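Local coordinates for protein glucokinase (Enterococcus faecalis, PDB 2QM1) that probably phosphorylates glucose at the expense of ATP, as a ROK-family glucokinase, and carries bound zinc and magnesium ions, at residues 262-268 against 298-304. Sequence-based numbering, arbitrary orientation.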
loop_
_atom_site.group_PDB
_atom_site.type_symbol
_atom_site.label_atom_id
_atom_site.label_comp_id
_atom_site.label_asym_id
_atom_site.label_seq_id
_atom_site.Cartn_x
_atom_site.Cartn_y
_atom_site.Cartn_z
ATOM N N ASN B 262 -2.007 7.122 0.912
ATOM C CA ASN B 262 -2.829 8.295 1.158
ATOM C C ASN B 262 -4.237 7.984 1.713
ATOM O O ASN B 262 -5.212 8.495 1.205
ATOM C CB ASN B 262 -2.994 9.121 -0.130
ATOM C CG ASN B 262 -3.616 10.497 0.145
ATOM O OD1 ASN B 262 -3.520 11.045 1.274
ATOM N ND2 ASN B 262 -4.236 11.052 -0.848
ATOM N N PRO B 263 -4.355 7.185 2.765
ATOM C CA PRO B 263 -5.710 6.778 3.199
ATOM C C PRO B 263 -6.419 7.929 3.878
ATOM O O PRO B 263 -5.801 8.899 4.242
ATOM C CB PRO B 263 -5.416 5.663 4.224
ATOM C CG PRO B 263 -4.127 6.150 4.861
ATOM C CD PRO B 263 -3.312 6.684 3.679
ATOM N N ASP B 264 -7.726 7.862 4.043
ATOM C CA ASP B 264 -8.397 8.982 4.736
ATOM C C ASP B 264 -7.881 9.013 6.179
ATOM O O ASP B 264 -7.644 10.076 6.772
ATOM C CB ASP B 264 -9.901 8.845 4.696
ATOM C CG ASP B 264 -10.604 9.905 5.543
ATOM O OD1 ASP B 264 -11.365 9.513 6.456
ATOM O OD2 ASP B 264 -10.381 11.114 5.309
ATOM N N SER B 265 -7.664 7.821 6.719
ATOM C CA SER B 265 -7.074 7.709 8.044
ATOM C C SER B 265 -6.235 6.427 8.246
ATOM O O SER B 265 -6.444 5.416 7.572
ATOM C CB SER B 265 -8.178 7.791 9.117
ATOM O OG SER B 265 -8.976 6.624 9.137
ATOM N N VAL B 266 -5.271 6.551 9.143
ATOM C CA VAL B 266 -4.575 5.429 9.810
ATOM C C VAL B 266 -5.150 5.314 11.224
ATOM O O VAL B 266 -5.067 6.253 12.025
ATOM C CB VAL B 266 -3.049 5.685 9.812
ATOM C CG1 VAL B 266 -2.233 4.614 10.611
ATOM C CG2 VAL B 266 -2.551 5.798 8.330
ATOM N N VAL B 267 -5.784 4.183 11.506
ATOM C CA VAL B 267 -6.400 3.936 12.826
ATOM C C VAL B 267 -5.489 3.047 13.677
ATOM O O VAL B 267 -5.139 1.951 13.254
ATOM C CB VAL B 267 -7.803 3.285 12.672
ATOM C CG1 VAL B 267 -8.464 3.043 14.051
ATOM C CG2 VAL B 267 -8.689 4.161 11.762
ATOM N N ILE B 268 -5.098 3.532 14.860
ATOM C CA ILE B 268 -4.287 2.752 15.787
ATOM C C ILE B 268 -5.126 2.038 16.865
ATOM O O ILE B 268 -5.836 2.664 17.644
ATOM C CB ILE B 268 -3.203 3.611 16.479
ATOM C CG1 ILE B 268 -2.342 4.415 15.478
ATOM C CG2 ILE B 268 -2.303 2.735 17.373
ATOM C CD1 ILE B 268 -1.872 5.759 16.099
ATOM N N SER B 298 -3.973 15.812 4.477
ATOM C CA SER B 298 -5.171 15.011 4.199
ATOM C C SER B 298 -5.348 13.744 5.085
ATOM O O SER B 298 -6.391 13.589 5.709
ATOM C CB SER B 298 -5.276 14.695 2.700
ATOM O OG SER B 298 -4.124 14.012 2.210
ATOM N N THR B 299 -4.319 12.890 5.176
ATOM C CA THR B 299 -4.395 11.652 5.965
ATOM C C THR B 299 -4.368 11.934 7.473
ATOM O O THR B 299 -3.529 12.704 7.958
ATOM C CB THR B 299 -3.323 10.618 5.557
ATOM O OG1 THR B 299 -3.501 10.224 4.156
ATOM C CG2 THR B 299 -3.431 9.354 6.473
ATOM N N LYS B 300 -5.358 11.378 8.192
ATOM C CA LYS B 300 -5.483 11.677 9.632
ATOM C C LYS B 300 -5.040 10.514 10.499
ATOM O O LYS B 300 -5.300 9.353 10.149
ATOM C CB LYS B 300 -6.919 12.067 9.975
ATOM C CG LYS B 300 -7.366 13.345 9.214
ATOM C CD LYS B 300 -8.839 13.664 9.447
ATOM C CE LYS B 300 -9.732 12.914 8.453
ATOM N NZ LYS B 300 -10.799 13.874 8.028
ATOM N N ILE B 301 -4.371 10.824 11.609
ATOM C CA ILE B 301 -3.961 9.780 12.582
ATOM C C ILE B 301 -5.041 9.661 13.696
ATOM O O ILE B 301 -5.271 10.596 14.458
ATOM C CB ILE B 301 -2.548 10.025 13.175
ATOM C CG1 ILE B 301 -1.452 10.080 12.076
ATOM C CG2 ILE B 301 -2.184 8.943 14.208
ATOM C CD1 ILE B 301 -1.551 8.896 10.945
ATOM N N LYS B 302 -5.690 8.501 13.756
ATOM C CA LYS B 302 -6.835 8.270 14.641
ATOM C C LYS B 302 -6.569 7.126 15.632
ATOM O O LYS B 302 -5.678 6.291 15.397
ATOM C CB LYS B 302 -8.094 7.974 13.798
ATOM C CG LYS B 302 -8.452 9.066 12.782
ATOM C CD LYS B 302 -9.904 8.862 12.349
ATOM C CE LYS B 302 -10.358 9.985 11.399
ATOM N NZ LYS B 302 -11.692 9.653 10.749
ATOM N N LEU B 303 -7.314 7.123 16.755
ATOM C CA LEU B 303 -7.380 5.987 17.674
ATOM C C LEU B 303 -8.565 5.074 17.334
ATOM O O LEU B 303 -9.593 5.546 16.819
ATOM C CB LEU B 303 -7.553 6.474 19.083
ATOM C CG LEU B 303 -6.411 7.197 19.763
ATOM C CD1 LEU B 303 -7.015 7.881 20.992
ATOM C CD2 LEU B 303 -5.305 6.208 20.141
ATOM N N ALA B 304 -8.429 3.773 17.586
ATOM C CA ALA B 304 -9.549 2.835 17.321
ATOM C C ALA B 304 -10.689 3.197 18.270
ATOM O O ALA B 304 -10.419 3.587 19.417
ATOM C CB ALA B 304 -9.120 1.429 17.608
HETATM O O HOH W 1 -12.338 10.948 8.713
#
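The Asp264 carboxylate uses its two oxygens differently. OD2 faces Lys300, whose NZ is 3.9 Å away, a long salt bridge. OD1 takes a hydrogen bond from a water at 2.8 Å. That water also lies near Lys302 NZ, but this second link is doubtfully short. Asp264 CG is anti to the backbone N (chi1 173°), which carries the carboxylate out beside both lysines. Pro263 CG lies 3.7 Å from Thr299 CG2, the two side chains crossing at a slant. The flat Pro263 carbonyl is approached in its own plane by Thr299 OG1, which donates a hydrogen bond of 2.7 Å to Pro263 O.

Beyond this, the segments pair as parallel strands. Val266 N and O bond to Lys300 O and Lys302 N, and Lys302 O accepts from Ile268 N. Ala304 N binds Ile268 O at 2.8 Å, from 44° out of the carbonyl plane. On one sheet face, extended Lys302 lays CD 3.8 Å from Ser265 CB. Its NZ also bonds to Ala130 O. On the other face, Val266 and Ile301 lie side by side, with Val266 CB 3.7 Å from Ile301 CD1. Ile301 CG2 meets Ile268 CD1 at 3.7 Å.

The pair belongs to a five-stranded mixed sheet ordered 3-2-1-4-5, as in the actin-like ATPase fold. Strand 265-269 lies between 137-142 and 300-303, and 300-303 is outermost within the chain. Helices 277-289 and 293-296 lie in the crossover between the two parallel strands. Phe287 of helix 277-289 touches Thr299 and Ile301.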